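Local coordinates for uncharacterized protein Atu1872 (Agrobacterium tumefaciens, PDB 2QNT) that is of unknown function but belongs to the glyoxalase/bleomycin resistance protein/dioxygenase group, whose members commonly bind small molecules or catalyse reactions on them, at residues N11-R17 against G47-G53; R21-Y26 against F114-D118; G108-F112 against E123-L128. One frame throughout, in Å; residues are numbered along the deposited sequence.

Overall arrangement
The chain is built from two consecutive beta-alpha-beta-beta-beta modules, the paired units of the glyoxalase (vicinal oxygen chelate) fold. Interaction 1 joins the first and last strands of the first module, interaction 3 the last two strands of the second, and interaction 2 bridges the modules, from helix 19-29 to the end of strand 110-115. Interactions 1 and 2 lie about 11 Å apart between centres and touch; interactions 2 and 3, about 19 Å apart, share strand 110-115 and also touch, whereas 1 and 3, about 23 Å apart, do not. Along the chain interaction 2 alternates with both others, while interaction 1 closes before interaction 3 opens; interaction 2 thus links two modules whose sheets are each built from one continuous part of the chain.

Interaction 1 (N11-R17 against G47-G53); sequences NPIPFVR and GFAIHEG
In the first beta-alpha-beta-beta-beta module of this glyoxalase-like fold, strand 11-16 runs parallel to strand 49-52, their axes 4.7 Å apart at closest approach and inclined by 36°. Phe15 pairs with His51 and Val16 with Glu52. Three backbone hydrogen bonds set the register: His51 N to Pro14 O (3.2 Å), Val16 N to His51 O (2.9 Å) and Gly53 N to Val16 O (2.8 Å). Nearer the start, Pro12 and Pro14 have no amide proton to offer, and Pro14 CD instead presses against Ala49 O at 3.1 Å. Both proline rings present a ridge to Phe48 (chi1 t), with Pro14 CG 4.0 Å from Phe48 CE2 and Pro12 CG 4.4 Å from Phe48 CD2. The small bump of Ala49 CB fits between Asn11 CB (4.2 Å) and Ile13 CG1 (4.3 Å), while Ile13 CG2 packs on His51 CB at 3.5 Å. Gly53 leaves a hollow beside Phe15 (chi1 m), whose CB sits 3.8 Å from Gly53 CA. Residues 11 to 14 also pair antiparallel with a strand of the second subunit, so the sheet runs on across the dimer interface. Glu52 N-caps helix 53-61, its OE2 accepting from Arg54 N and its OE1 bonded to Ser55 OG; a water donates both to Glu52 OE2 (2.6 Å) and to Arg17 O (2.7 Å).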
loop_
_atom_site.group_PDB
_atom_site.type_symbol
_atom_site.label_atom_id
_atom_site.label_comp_id
_atom_site.label_asym_id
_atom_site.label_seq_id
_atom_site.Cartn_x
_atom_site.Cartn_y
_atom_site.Cartn_z
ATOM N N ASN A 11 -2.151 2.839 6.709
ATOM C CA ASN A 11 -2.848 2.459 5.450
ATOM C C ASN A 11 -1.982 2.725 4.230
ATOM O O ASN A 11 -1.456 3.814 4.162
ATOM C CB ASN A 11 -4.098 3.333 5.201
ATOM C CG ASN A 11 -5.169 3.204 6.279
ATOM O OD1 ASN A 11 -5.762 2.139 6.462
ATOM N ND2 ASN A 11 -5.471 4.318 6.938
ATOM N N PRO A 12 -2.007 1.871 3.220
ATOM C CA PRO A 12 -1.672 2.343 1.898
ATOM C C PRO A 12 -2.910 3.011 1.337
ATOM O O PRO A 12 -4.028 2.612 1.638
ATOM C CB PRO A 12 -1.421 1.062 1.118
ATOM C CG PRO A 12 -2.318 0.079 1.725
ATOM C CD PRO A 12 -2.497 0.474 3.182
ATOM N N ILE A 13 -2.703 3.990 0.453
ATOM C CA ILE A 13 -3.802 4.726 -0.144
ATOM C C ILE A 13 -3.532 4.836 -1.645
ATOM O O ILE A 13 -3.029 5.837 -2.125
ATOM C CB ILE A 13 -4.012 6.105 0.488
ATOM C CG1 ILE A 13 -4.060 6.022 2.011
ATOM C CG2 ILE A 13 -5.302 6.715 -0.077
ATOM C CD1 ILE A 13 -4.094 7.385 2.732
ATOM N N PRO A 14 -3.843 3.773 -2.418
ATOM C CA PRO A 14 -3.800 3.880 -3.874
ATOM C C PRO A 14 -4.734 4.966 -4.360
ATOM O O PRO A 14 -5.848 5.136 -3.834
ATOM C CB PRO A 14 -4.239 2.504 -4.363
ATOM C CG PRO A 14 -4.214 1.630 -3.164
ATOM C CD PRO A 14 -4.285 2.444 -1.959
ATOM N N PHE A 15 -4.296 5.666 -5.401
ATOM C CA PHE A 15 -5.109 6.705 -6.033
ATOM C C PHE A 15 -6.022 6.071 -7.066
ATOM O O PHE A 15 -5.644 5.153 -7.779
ATOM C CB PHE A 15 -4.238 7.698 -6.762
ATOM C CG PHE A 15 -3.318 8.541 -5.885
ATOM C CD1 PHE A 15 -3.226 8.364 -4.510
ATOM C CD2 PHE A 15 -2.466 9.448 -6.481
ATOM C CE1 PHE A 15 -2.329 9.128 -3.740
ATOM C CE2 PHE A 15 -1.565 10.204 -5.692
ATOM C CZ PHE A 15 -1.513 10.024 -4.350
ATOM N N VAL A 16 -7.256 6.549 -7.118
ATOM C CA VAL A 16 -8.268 6.019 -8.049
ATOM C C VAL A 16 -8.947 7.146 -8.803
ATOM O O VAL A 16 -9.084 8.256 -8.296
ATOM C CB VAL A 16 -9.303 5.102 -7.326
ATOM C CG1 VAL A 16 -8.564 3.979 -6.581
ATOM C CG2 VAL A 16 -10.213 5.888 -6.368
ATOM N N ARG A 17 -9.370 6.870 -10.034
ATOM C CA ARG A 17 -10.018 7.892 -10.867
ATOM C C ARG A 17 -11.467 8.150 -10.451
ATOM O O ARG A 17 -11.947 9.289 -10.537
ATOM C CB ARG A 17 -9.949 7.490 -12.343
ATOM C CG ARG A 17 -10.259 8.546 -13.345
ATOM C CD ARG A 17 -10.108 7.990 -14.772
ATOM N NE ARG A 17 -8.724 8.078 -15.254
ATOM C CZ ARG A 17 -8.242 7.425 -16.315
ATOM N NH1 ARG A 17 -9.016 6.612 -17.024
ATOM N NH2 ARG A 17 -6.970 7.579 -16.668
ATOM N N GLY A 47 -7.368 -2.698 7.013
ATOM C CA GLY A 47 -6.293 -1.736 6.787
ATOM C C GLY A 47 -6.063 -1.295 5.355
ATOM O O GLY A 47 -4.959 -0.893 5.026
ATOM N N PHE A 48 -7.038 -1.485 4.496
ATOM C CA PHE A 48 -6.929 -1.032 3.127
ATOM C C PHE A 48 -7.731 0.265 2.988
ATOM O O PHE A 48 -8.683 0.507 3.723
ATOM C CB PHE A 48 -7.503 -2.105 2.199
ATOM C CG PHE A 48 -7.293 -1.841 0.740
ATOM C CD1 PHE A 48 -8.381 -1.603 -0.108
ATOM C CD2 PHE A 48 -6.021 -1.735 0.207
ATOM C CE1 PHE A 48 -8.211 -1.335 -1.436
ATOM C CE2 PHE A 48 -5.844 -1.452 -1.127
ATOM C CZ PHE A 48 -6.948 -1.239 -1.955
ATOM N N ALA A 49 -7.303 1.110 2.059
ATOM C CA ALA A 49 -7.981 2.375 1.802
ATOM C C ALA A 49 -7.773 2.798 0.366
ATOM O O ALA A 49 -6.873 2.303 -0.273
ATOM C CB ALA A 49 -7.472 3.461 2.727
ATOM N N ILE A 50 -8.664 3.659 -0.137
ATOM C CA ILE A 50 -8.558 4.205 -1.499
ATOM C C ILE A 50 -8.921 5.677 -1.436
ATOM O O ILE A 50 -9.716 6.091 -0.589
ATOM C CB ILE A 50 -9.503 3.476 -2.495
ATOM C CG1 ILE A 50 -10.945 3.449 -1.969
ATOM C CG2 ILE A 50 -9.026 2.062 -2.799
ATOM C CD1 ILE A 50 -12.019 2.811 -2.913
ATOM N N HIS A 51 -8.374 6.472 -2.358
ATOM C CA HIS A 51 -8.694 7.896 -2.400
ATOM C C HIS A 51 -8.786 8.364 -3.834
ATOM O O HIS A 51 -7.962 7.982 -4.661
ATOM C CB HIS A 51 -7.597 8.725 -1.699
ATOM C CG HIS A 51 -8.001 10.088 -1.185
ATOM N ND1 HIS A 51 -8.463 11.127 -1.978
ATOM C CD2 HIS A 51 -7.954 10.583 0.078
ATOM C CE1 HIS A 51 -8.671 12.200 -1.216
ATOM N NE2 HIS A 51 -8.395 11.887 0.040
ATOM N N GLU A 52 -9.792 9.169 -4.154
ATOM C CA GLU A 52 -9.843 9.811 -5.462
ATOM C C GLU A 52 -8.530 10.552 -5.662
ATOM O O GLU A 52 -8.083 11.284 -4.781
ATOM C CB GLU A 52 -11.062 10.705 -5.570
ATOM C CG GLU A 52 -11.284 11.241 -6.986
ATOM C CD GLU A 52 -10.437 12.461 -7.299
ATOM O OE1 GLU A 52 -10.227 13.280 -6.396
ATOM O OE2 GLU A 52 -9.976 12.618 -8.455
ATOM N N GLY A 53 -7.916 10.364 -6.819
ATOM C CA GLY A 53 -6.513 10.723 -6.981
ATOM C C GLY A 53 -6.253 12.211 -7.093
ATOM O O GLY A 53 -5.299 12.711 -6.513
HETATM O O HOH W 1 -10.420 11.491 -10.765
#

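Interaction 2 (R21-Y26 against F114-D118); sequences RSKSFY and FYDPD
One side of a helical turn, residues 21-26, faces the end of a strand at 114-115 and the turn that follows it; the closest CA atoms are those of Ser22 and Pro117, 6.5 Å apart. Arg21, extended through chi1 and chi2 (both t) and then bent at chi3 (p), lays its CG 3.7 Å from Pro117 CB and brings NH2 to 3.2 Å from Asp118 OD1, a salt bridge with a weak hydrogen bond. Its NE donates to a water at 2.8 Å, which in turn donates to Asp118 OD2 (2.7 Å). Ser22 (chi1 m) has OG 2.9 Å from this water and hydrogen-bonded to a second one at 2.7 Å, which also donates to Asp118 OD2 (2.7 Å) and, weakly, to Asp116 OD2 (2.8 Å). One turn beyond Arg21, Phe25 (chi1 t) receives Pro117 CD over its ring face in a CH-pi contact, 3.5 Å from the centroid, while Phe25 CZ meets Phe114 CE1 edge to edge at 4.0 Å. Tyr26 (chi1 m) reaches across so that OH donates to Asp116 OD2 at 2.7 Å. The other carboxylate oxygen, Asp116 OD1, accepts from Asp118 N (2.9 Å), closing an Asx turn. Helix 19-29 of the first module thus packs on the second: Tyr26 and Phe114 both touch Ile122 of strand 121-126, and Asp118 OD1 accepts from Arg17 N just past strand 7-16.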
loop_
_atom_site.group_PDB
_atom_site.type_symbol
_atom_site.label_atom_id
_atom_site.label_comp_id
_atom_site.label_asym_id
_atom_site.label_seq_id
_atom_site.Cartn_x
_atom_site.Cartn_y
_atom_site.Cartn_z
ATOM N N ARG A 21 -16.683 3.666 -8.519
ATOM C CA ARG A 21 -16.245 2.499 -9.295
ATOM C C ARG A 21 -15.375 1.609 -8.420
ATOM O O ARG A 21 -15.550 0.406 -8.322
ATOM C CB ARG A 21 -15.436 3.007 -10.503
ATOM C CG ARG A 21 -14.605 1.997 -11.288
ATOM C CD ARG A 21 -14.113 2.562 -12.660
ATOM N NE ARG A 21 -12.823 3.276 -12.584
ATOM C CZ ARG A 21 -11.870 3.214 -13.513
ATOM N NH1 ARG A 21 -12.047 2.506 -14.629
ATOM N NH2 ARG A 21 -10.710 3.848 -13.326
ATOM N N SER A 22 -14.388 2.230 -7.796
ATOM C CA SER A 22 -13.466 1.495 -6.953
ATOM C C SER A 22 -14.150 0.928 -5.723
ATOM O O SER A 22 -14.016 -0.279 -5.433
ATOM C CB SER A 22 -12.302 2.393 -6.567
ATOM O OG SER A 22 -11.611 2.796 -7.731
ATOM N N LYS A 23 -14.908 1.770 -5.020
ATOM C CA LYS A 23 -15.593 1.328 -3.801
ATOM C C LYS A 23 -16.439 0.073 -4.082
ATOM O O LYS A 23 -16.396 -0.914 -3.343
ATOM C CB LYS A 23 -16.456 2.459 -3.249
ATOM C CG LYS A 23 -17.324 2.123 -2.057
ATOM C CD LYS A 23 -17.891 3.397 -1.463
ATOM C CE LYS A 23 -18.978 3.974 -2.351
ATOM N NZ LYS A 23 -19.696 5.085 -1.676
ATOM N N SER A 24 -17.205 0.145 -5.175
ATOM C CA SER A 24 -18.070 -0.954 -5.579
ATOM C C SER A 24 -17.257 -2.207 -5.941
ATOM O O SER A 24 -17.627 -3.314 -5.613
ATOM C CB SER A 24 -18.959 -0.535 -6.747
ATOM O OG SER A 24 -19.838 0.511 -6.378
ATOM N N PHE A 25 -16.129 -2.027 -6.624
ATOM C CA PHE A 25 -15.248 -3.152 -6.929
ATOM C C PHE A 25 -14.742 -3.846 -5.654
ATOM O O PHE A 25 -14.865 -5.079 -5.497
ATOM C CB PHE A 25 -14.066 -2.636 -7.740
ATOM C CG PHE A 25 -13.044 -3.678 -8.069
ATOM C CD1 PHE A 25 -13.226 -4.484 -9.154
ATOM C CD2 PHE A 25 -11.902 -3.832 -7.319
ATOM C CE1 PHE A 25 -12.295 -5.431 -9.494
ATOM C CE2 PHE A 25 -10.987 -4.804 -7.643
ATOM C CZ PHE A 25 -11.180 -5.579 -8.753
ATOM N N TYR A 26 -14.152 -3.064 -4.748
ATOM C CA TYR A 26 -13.538 -3.661 -3.543
ATOM C C TYR A 26 -14.571 -4.255 -2.602
ATOM O O TYR A 26 -14.338 -5.310 -2.000
ATOM C CB TYR A 26 -12.601 -2.656 -2.842
ATOM C CG TYR A 26 -11.285 -2.484 -3.556
ATOM C CD1 TYR A 26 -11.007 -1.383 -4.349
ATOM C CD2 TYR A 26 -10.325 -3.455 -3.443
ATOM C CE1 TYR A 26 -9.808 -1.252 -4.995
ATOM C CE2 TYR A 26 -9.122 -3.357 -4.077
ATOM C CZ TYR A 26 -8.837 -2.249 -4.870
ATOM O OH TYR A 26 -7.599 -2.180 -5.495
ATOM N N PHE A 114 -4.432 -9.997 -10.508
ATOM C CA PHE A 114 -5.343 -9.312 -11.400
ATOM C C PHE A 114 -5.243 -7.832 -11.195
ATOM O O PHE A 114 -4.584 -7.358 -10.280
ATOM C CB PHE A 114 -6.781 -9.794 -11.199
ATOM C CG PHE A 114 -7.280 -9.678 -9.788
ATOM C CD1 PHE A 114 -8.031 -8.582 -9.388
ATOM C CD2 PHE A 114 -7.051 -10.673 -8.869
ATOM C CE1 PHE A 114 -8.497 -8.477 -8.107
ATOM C CE2 PHE A 114 -7.529 -10.557 -7.573
ATOM C CZ PHE A 114 -8.259 -9.447 -7.210
ATOM N N TYR A 115 -5.937 -7.081 -12.031
ATOM C CA TYR A 115 -5.947 -5.625 -11.938
ATOM C C TYR A 115 -7.220 -5.114 -11.293
ATOM O O TYR A 115 -8.302 -5.673 -11.517
ATOM C CB TYR A 115 -5.866 -4.999 -13.325
ATOM C CG TYR A 115 -4.592 -5.317 -14.054
ATOM C CD1 TYR A 115 -3.374 -4.801 -13.639
ATOM C CD2 TYR A 115 -4.594 -6.189 -15.125
ATOM C CE1 TYR A 115 -2.193 -5.111 -14.322
ATOM C CE2 TYR A 115 -3.438 -6.512 -15.793
ATOM C CZ TYR A 115 -2.235 -5.968 -15.386
ATOM O OH TYR A 115 -1.070 -6.288 -16.055
ATOM N N ASP A 116 -7.099 -4.048 -10.518
ATOM C CA ASP A 116 -8.274 -3.280 -10.100
ATOM C C ASP A 116 -8.723 -2.349 -11.225
ATOM O O ASP A 116 -8.095 -2.318 -12.279
ATOM C CB ASP A 116 -8.056 -2.639 -8.731
ATOM C CG ASP A 116 -7.426 -1.295 -8.762
ATOM O OD1 ASP A 116 -6.973 -0.817 -9.827
ATOM O OD2 ASP A 116 -7.403 -0.632 -7.685
ATOM N N PRO A 117 -9.847 -1.646 -11.053
ATOM C CA PRO A 117 -10.352 -0.800 -12.117
ATOM C C PRO A 117 -9.380 0.276 -12.606
ATOM O O PRO A 117 -9.539 0.762 -13.726
ATOM C CB PRO A 117 -11.600 -0.170 -11.492
ATOM C CG PRO A 117 -12.074 -1.250 -10.550
ATOM C CD PRO A 117 -10.798 -1.740 -9.925
ATOM N N ASP A 118 -8.392 0.659 -11.810
ATOM C CA ASP A 118 -7.421 1.685 -12.176
ATOM C C ASP A 118 -6.126 1.062 -12.676
ATOM O O ASP A 118 -5.197 1.803 -13.052
ATOM C CB ASP A 118 -7.141 2.605 -10.988
ATOM C CG ASP A 118 -8.310 3.479 -10.682
ATOM O OD1 ASP A 118 -8.356 4.607 -11.223
ATOM O OD2 ASP A 118 -9.208 3.019 -9.950
HETATM O O HOH W 2 -11.617 4.176 -10.228
HETATM O O HOH W 3 -9.636 0.995 -8.236
#

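Interaction 3 (G108-F112 against E123-L128); sequences GQRVF and EVGESL
Backbone hydrogen bonds hold strands 110-112 and 123-126 antiparallel, with axes 4.7 Å apart at 160°. Phe112 and Val124 form a hydrogen-bonded pair (Phe112 N to Val124 O 3.0 Å, Val124 N to Phe112 O 2.9 Å), Val111 and Gly125 a non-hydrogen-bonded one with CA atoms only 4.0 Å apart; Glu126 N then donates to Arg110 O (3.0 Å). These strands make the hairpin that ends the second module of the glyoxalase-like fold. Side chains extend the bonding: Glu126, with chi1 p, turns OE2 back to Arg110 N (2.8 Å), and Gln109 NE2 donates to Glu126 O (2.8 Å). A side chain at Gly125 would clash with Gln109 NE2. Water donates to Gln109 OE1 (2.8 Å) and Glu123 OE2 (2.6 Å); Glu123 OE1 salt-bridges Arg113 and binds a buffer molecule, EPE. Leu128 CG lies against the Gln109 amide, 3.6 Å from NE2. The apolar contact is Val124 CB over the Phe112 ring, a CH-pi contact 4.1 Å from its centroid and 3.7 Å from Phe112 CE2.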
loop_
_atom_site.group_PDB
_atom_site.type_symbol
_atom_site.label_atom_id
_atom_site.label_comp_id
_atom_site.label_asym_id
_atom_site.label_seq_id
_atom_site.Cartn_x
_atom_site.Cartn_y
_atom_site.Cartn_z
ATOM N N GLY A 108 4.907 -22.542 -2.787
ATOM C CA GLY A 108 3.893 -23.534 -2.436
ATOM C C GLY A 108 2.487 -23.014 -2.222
ATOM O O GLY A 108 1.541 -23.792 -2.122
ATOM N N GLN A 109 2.335 -21.702 -2.133
ATOM C CA GLN A 109 1.036 -21.074 -1.919
ATOM C C GLN A 109 0.300 -20.889 -3.238
ATOM O O GLN A 109 0.897 -20.468 -4.219
ATOM C CB GLN A 109 1.256 -19.700 -1.274
ATOM C CG GLN A 109 0.019 -18.950 -0.877
ATOM C CD GLN A 109 0.317 -17.496 -0.550
ATOM O OE1 GLN A 109 1.396 -16.980 -0.853
ATOM N NE2 GLN A 109 -0.629 -16.833 0.102
ATOM N N ARG A 110 -1.003 -21.178 -3.251
ATOM C CA ARG A 110 -1.854 -20.913 -4.403
ATOM C C ARG A 110 -2.389 -19.485 -4.354
ATOM O O ARG A 110 -3.004 -19.080 -3.355
ATOM C CB ARG A 110 -3.001 -21.906 -4.420
ATOM C CG ARG A 110 -2.522 -23.334 -4.539
ATOM C CD ARG A 110 -3.627 -24.310 -4.313
ATOM N NE ARG A 110 -4.613 -24.247 -5.362
ATOM C CZ ARG A 110 -5.924 -24.166 -5.181
ATOM N NH1 ARG A 110 -6.451 -24.136 -3.945
ATOM N NH2 ARG A 110 -6.704 -24.141 -6.259
ATOM N N VAL A 111 -2.128 -18.731 -5.428
ATOM C CA VAL A 111 -2.592 -17.358 -5.538
ATOM C C VAL A 111 -3.073 -17.054 -6.928
ATOM O O VAL A 111 -2.683 -17.701 -7.883
ATOM C CB VAL A 111 -1.476 -16.319 -5.145
ATOM C CG1 VAL A 111 -0.671 -16.818 -3.934
ATOM C CG2 VAL A 111 -0.554 -15.986 -6.294
ATOM N N PHE A 112 -3.896 -16.013 -7.067
ATOM C CA PHE A 112 -4.165 -15.429 -8.374
ATOM C C PHE A 112 -3.914 -13.942 -8.316
ATOM O O PHE A 112 -3.893 -13.351 -7.250
ATOM C CB PHE A 112 -5.570 -15.777 -8.905
ATOM C CG PHE A 112 -6.747 -15.256 -8.110
ATOM C CD1 PHE A 112 -7.558 -14.247 -8.632
ATOM C CD2 PHE A 112 -7.130 -15.854 -6.936
ATOM C CE1 PHE A 112 -8.701 -13.825 -7.964
ATOM C CE2 PHE A 112 -8.284 -15.430 -6.276
ATOM C CZ PHE A 112 -9.045 -14.410 -6.794
ATOM N N GLU A 123 -3.015 -9.204 -5.644
ATOM C CA GLU A 123 -2.873 -10.648 -5.442
ATOM C C GLU A 123 -3.826 -11.070 -4.363
ATOM O O GLU A 123 -3.924 -10.410 -3.336
ATOM C CB GLU A 123 -1.432 -10.968 -5.022
ATOM C CG GLU A 123 -1.231 -12.442 -4.679
ATOM C CD GLU A 123 0.177 -12.803 -4.355
ATOM O OE1 GLU A 123 1.103 -12.111 -4.814
ATOM O OE2 GLU A 123 0.311 -13.788 -3.594
ATOM N N VAL A 124 -4.509 -12.196 -4.619
ATOM C CA VAL A 124 -5.297 -12.887 -3.610
ATOM C C VAL A 124 -4.703 -14.267 -3.463
ATOM O O VAL A 124 -4.728 -15.063 -4.396
ATOM C CB VAL A 124 -6.788 -12.931 -3.961
ATOM C CG1 VAL A 124 -7.562 -13.806 -2.971
ATOM C CG2 VAL A 124 -7.387 -11.536 -4.054
ATOM N N GLY A 125 -4.226 -14.565 -2.268
ATOM C CA GLY A 125 -3.639 -15.854 -1.956
ATOM C C GLY A 125 -4.389 -16.590 -0.893
ATOM O O GLY A 125 -5.106 -15.994 -0.061
ATOM N N GLU A 126 -4.189 -17.905 -0.879
ATOM C CA GLU A 126 -4.717 -18.677 0.234
ATOM C C GLU A 126 -4.046 -18.232 1.514
ATOM O O GLU A 126 -2.906 -17.774 1.515
ATOM C CB GLU A 126 -4.545 -20.174 0.031
ATOM C CG GLU A 126 -3.115 -20.637 -0.041
ATOM C CD GLU A 126 -3.036 -22.121 -0.282
ATOM O OE1 GLU A 126 -3.843 -22.871 0.325
ATOM O OE2 GLU A 126 -2.195 -22.538 -1.083
ATOM N N SER A 127 -4.755 -18.408 2.618
ATOM C CA SER A 127 -4.304 -17.926 3.904
ATOM C C SER A 127 -3.031 -18.659 4.292
ATOM O O SER A 127 -2.875 -19.855 4.031
ATOM C CB SER A 127 -5.415 -18.156 4.952
ATOM O OG SER A 127 -6.387 -17.126 4.824
ATOM N N LEU A 128 -2.112 -17.902 4.893
ATOM C CA LEU A 128 -0.874 -18.440 5.419
ATOM C C LEU A 128 -0.949 -18.450 6.946
ATOM O O LEU A 128 -0.515 -19.408 7.580
ATOM C CB LEU A 128 0.312 -17.576 4.960
ATOM C CG LEU A 128 0.602 -17.555 3.456
ATOM C CD1 LEU A 128 1.768 -16.638 3.148
ATOM C CD2 LEU A 128 0.866 -18.954 2.877
HETATM O O HOH W 4 2.229 -14.636 -2.040
#